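PDB 5JVK: T9SS C-terminal target domain-containing protein from Bacteroides cellulosilyticus, which probably hydrolyses O-glycosidic bonds, as a family 39 glycoside hydrolase from a bacterial gut symbiont. Local coordinates for residues V108-P112 with I133-L137. Residues are numbered along the deposited sequence; the frame is centred on the assembly and turned at random.
Sequences VCVHP and IRTDL
Two backbone hydrogen bonds and one from a side chain join V108-V110 to R134-T135. R134 uses both of its backbone polar groups: its N-H reaches V108 O at 3.1 Å from R134 N, the donor standing above that carbonyl plane, while R134 O receives V110 N at 2.8 Å in an almost straight bond (N-H...O 175°). Each acceptor also takes a CA-H...O contact, V108 O from I133 CA at 3.2 Å and R134 O from C109 CA.

Beyond C109 the first strand ends, and where the backbone pairing has stopped a side-chain hydroxyl supplies the next link: T135 OG1 donates to V110 O at 2.9 Å, nearly in line with the carbonyl. With chi1 at -166°, OG1 lies opposite the backbone N, on the side where V110 O can receive it. A valine in its place, with no hydroxyl, would probably leave V110 O without its donor from strand 132-138 and the turn after C109 less firmly tied to that strand.

The paired strands, 106-109 and 132-138, are the first two of an eight-stranded parallel (beta/alpha)8 barrel, linked as a beta-alpha-beta unit through helix 118-127. V108 and I133 face that helix, V108 CG1 lying 4.0 Å from I133 CG2; I133 CG2 also meets V110 CG2 at 3.7 Å.

On the other face, turned to the barrel interior, C109 SG packs against R134 CD at 3.9 Å and sits at the edge of the guanidinium. R134 runs out extended, and its three nitrogens are all engaged: NE in a salt bridge with E219, NH1 in another with E340, NH2 in a hydrogen bond to N222. Past the end of strand 106-109, the H111 ring has D136 OD2 near its plane, at its edge, but 4.2 Å from H111 ND1; D136 OD2 is hydrogen-bonded to a bound glycerol, probably from the crystallisation liquor, and H111 NE2 to Y376.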
loop_
_atom_site.group_PDB
_atom_site.type_symbol
_atom_site.label_atom_id
_atom_site.label_comp_id
_atom_site.label_asym_id
_atom_site.label_seq_id
_atom_site.Cartn_x
_atom_site.Cartn_y
_atom_site.Cartn_z
ATOM N N VAL A 108 -1.676 1.551 3.085
ATOM C CA VAL A 108 -2.082 0.192 2.717
ATOM C C VAL A 108 -3.496 -0.114 3.225
ATOM O O VAL A 108 -3.855 0.260 4.338
ATOM C CB VAL A 108 -1.070 -0.860 3.237
ATOM C CG1 VAL A 108 -1.040 -0.913 4.762
ATOM C CG2 VAL A 108 -1.363 -2.237 2.649
ATOM N N CYS A 109 -4.292 -0.788 2.396
ATOM C CA CYS A 109 -5.653 -1.186 2.774
ATOM C C CYS A 109 -5.590 -2.414 3.668
ATOM O O CYS A 109 -4.936 -3.397 3.322
ATOM C CB CYS A 109 -6.501 -1.469 1.535
ATOM S SG CYS A 109 -6.832 0.015 0.557
ATOM N N VAL A 110 -6.268 -2.345 4.814
ATOM C CA VAL A 110 -6.196 -3.382 5.846
ATOM C C VAL A 110 -7.600 -3.836 6.249
ATOM O O VAL A 110 -8.385 -3.053 6.791
ATOM C CB VAL A 110 -5.458 -2.877 7.110
ATOM C CG1 VAL A 110 -5.234 -4.021 8.095
ATOM C CG2 VAL A 110 -4.133 -2.222 6.736
ATOM N N HIS A 111 -7.899 -5.104 5.979
ATOM C CA HIS A 111 -9.104 -5.748 6.498
ATOM C C HIS A 111 -8.809 -6.279 7.906
ATOM O O HIS A 111 -7.637 -6.431 8.268
ATOM C CB HIS A 111 -9.536 -6.893 5.582
ATOM C CG HIS A 111 -9.831 -6.463 4.181
ATOM N ND1 HIS A 111 -10.900 -5.655 3.861
ATOM C CD2 HIS A 111 -9.195 -6.720 3.017
ATOM C CE1 HIS A 111 -10.913 -5.438 2.559
ATOM N NE2 HIS A 111 -9.888 -6.074 2.023
ATOM N N PRO A 112 -9.861 -6.557 8.709
ATOM C CA PRO A 112 -9.645 -7.135 10.044
ATOM C C PRO A 112 -8.837 -8.443 9.994
ATOM O O PRO A 112 -9.092 -9.270 9.110
ATOM C CB PRO A 112 -11.067 -7.404 10.546
ATOM C CG PRO A 112 -11.911 -6.415 9.827
ATOM C CD PRO A 112 -11.288 -6.262 8.471
ATOM N N ILE A 133 -3.080 3.640 7.012
ATOM C CA ILE A 133 -3.902 2.464 6.724
ATOM C C ILE A 133 -5.326 2.886 6.389
ATOM O O ILE A 133 -5.803 3.911 6.871
ATOM C CB ILE A 133 -3.898 1.419 7.869
ATOM C CG1 ILE A 133 -4.447 2.000 9.188
ATOM C CG2 ILE A 133 -2.500 0.838 8.045
ATOM C CD1 ILE A 133 -5.929 1.768 9.426
ATOM N N ARG A 134 -5.983 2.095 5.545
ATOM C CA ARG A 134 -7.374 2.317 5.171
ATOM C C ARG A 134 -8.194 1.107 5.586
ATOM O O ARG A 134 -7.787 -0.030 5.344
ATOM C CB ARG A 134 -7.497 2.540 3.665
ATOM C CG ARG A 134 -8.917 2.792 3.171
ATOM C CD ARG A 134 -8.890 3.164 1.704
ATOM N NE ARG A 134 -10.213 3.433 1.134
ATOM C CZ ARG A 134 -10.965 2.570 0.444
ATOM N NH1 ARG A 134 -10.580 1.312 0.219
ATOM N NH2 ARG A 134 -12.138 2.972 -0.028
ATOM N N THR A 135 -9.345 1.353 6.206
ATOM C CA THR A 135 -10.281 0.278 6.519
ATOM C C THR A 135 -11.726 0.767 6.558
ATOM O O THR A 135 -11.991 1.968 6.620
ATOM C CB THR A 135 -9.900 -0.449 7.825
ATOM O OG1 THR A 135 -10.636 -1.674 7.918
ATOM C CG2 THR A 135 -10.164 0.418 9.054
ATOM N N ASP A 136 -12.645 -0.191 6.512
ATOM C CA ASP A 136 -14.069 0.091 6.369
ATOM C C ASP A 136 -14.736 0.394 7.699
ATOM O O ASP A 136 -14.283 -0.045 8.759
ATOM C CB ASP A 136 -14.786 -1.096 5.727
ATOM C CG ASP A 136 -14.283 -1.390 4.340
ATOM O OD1 ASP A 136 -14.727 -0.713 3.385
ATOM O OD2 ASP A 136 -13.441 -2.306 4.205
ATOM N N LEU A 137 -15.818 1.154 7.618
ATOM C CA LEU A 137 -16.737 1.327 8.727
ATOM C C LEU A 137 -18.146 1.328 8.148
ATOM O O LEU A 137 -18.483 2.185 7.330
ATOM C CB LEU A 137 -16.435 2.627 9.476
ATOM C CG LEU A 137 -17.181 2.909 10.790
ATOM C CD1 LEU A 137 -18.619 3.348 10.544
ATOM C CD2 LEU A 137 -17.139 1.704 11.722
#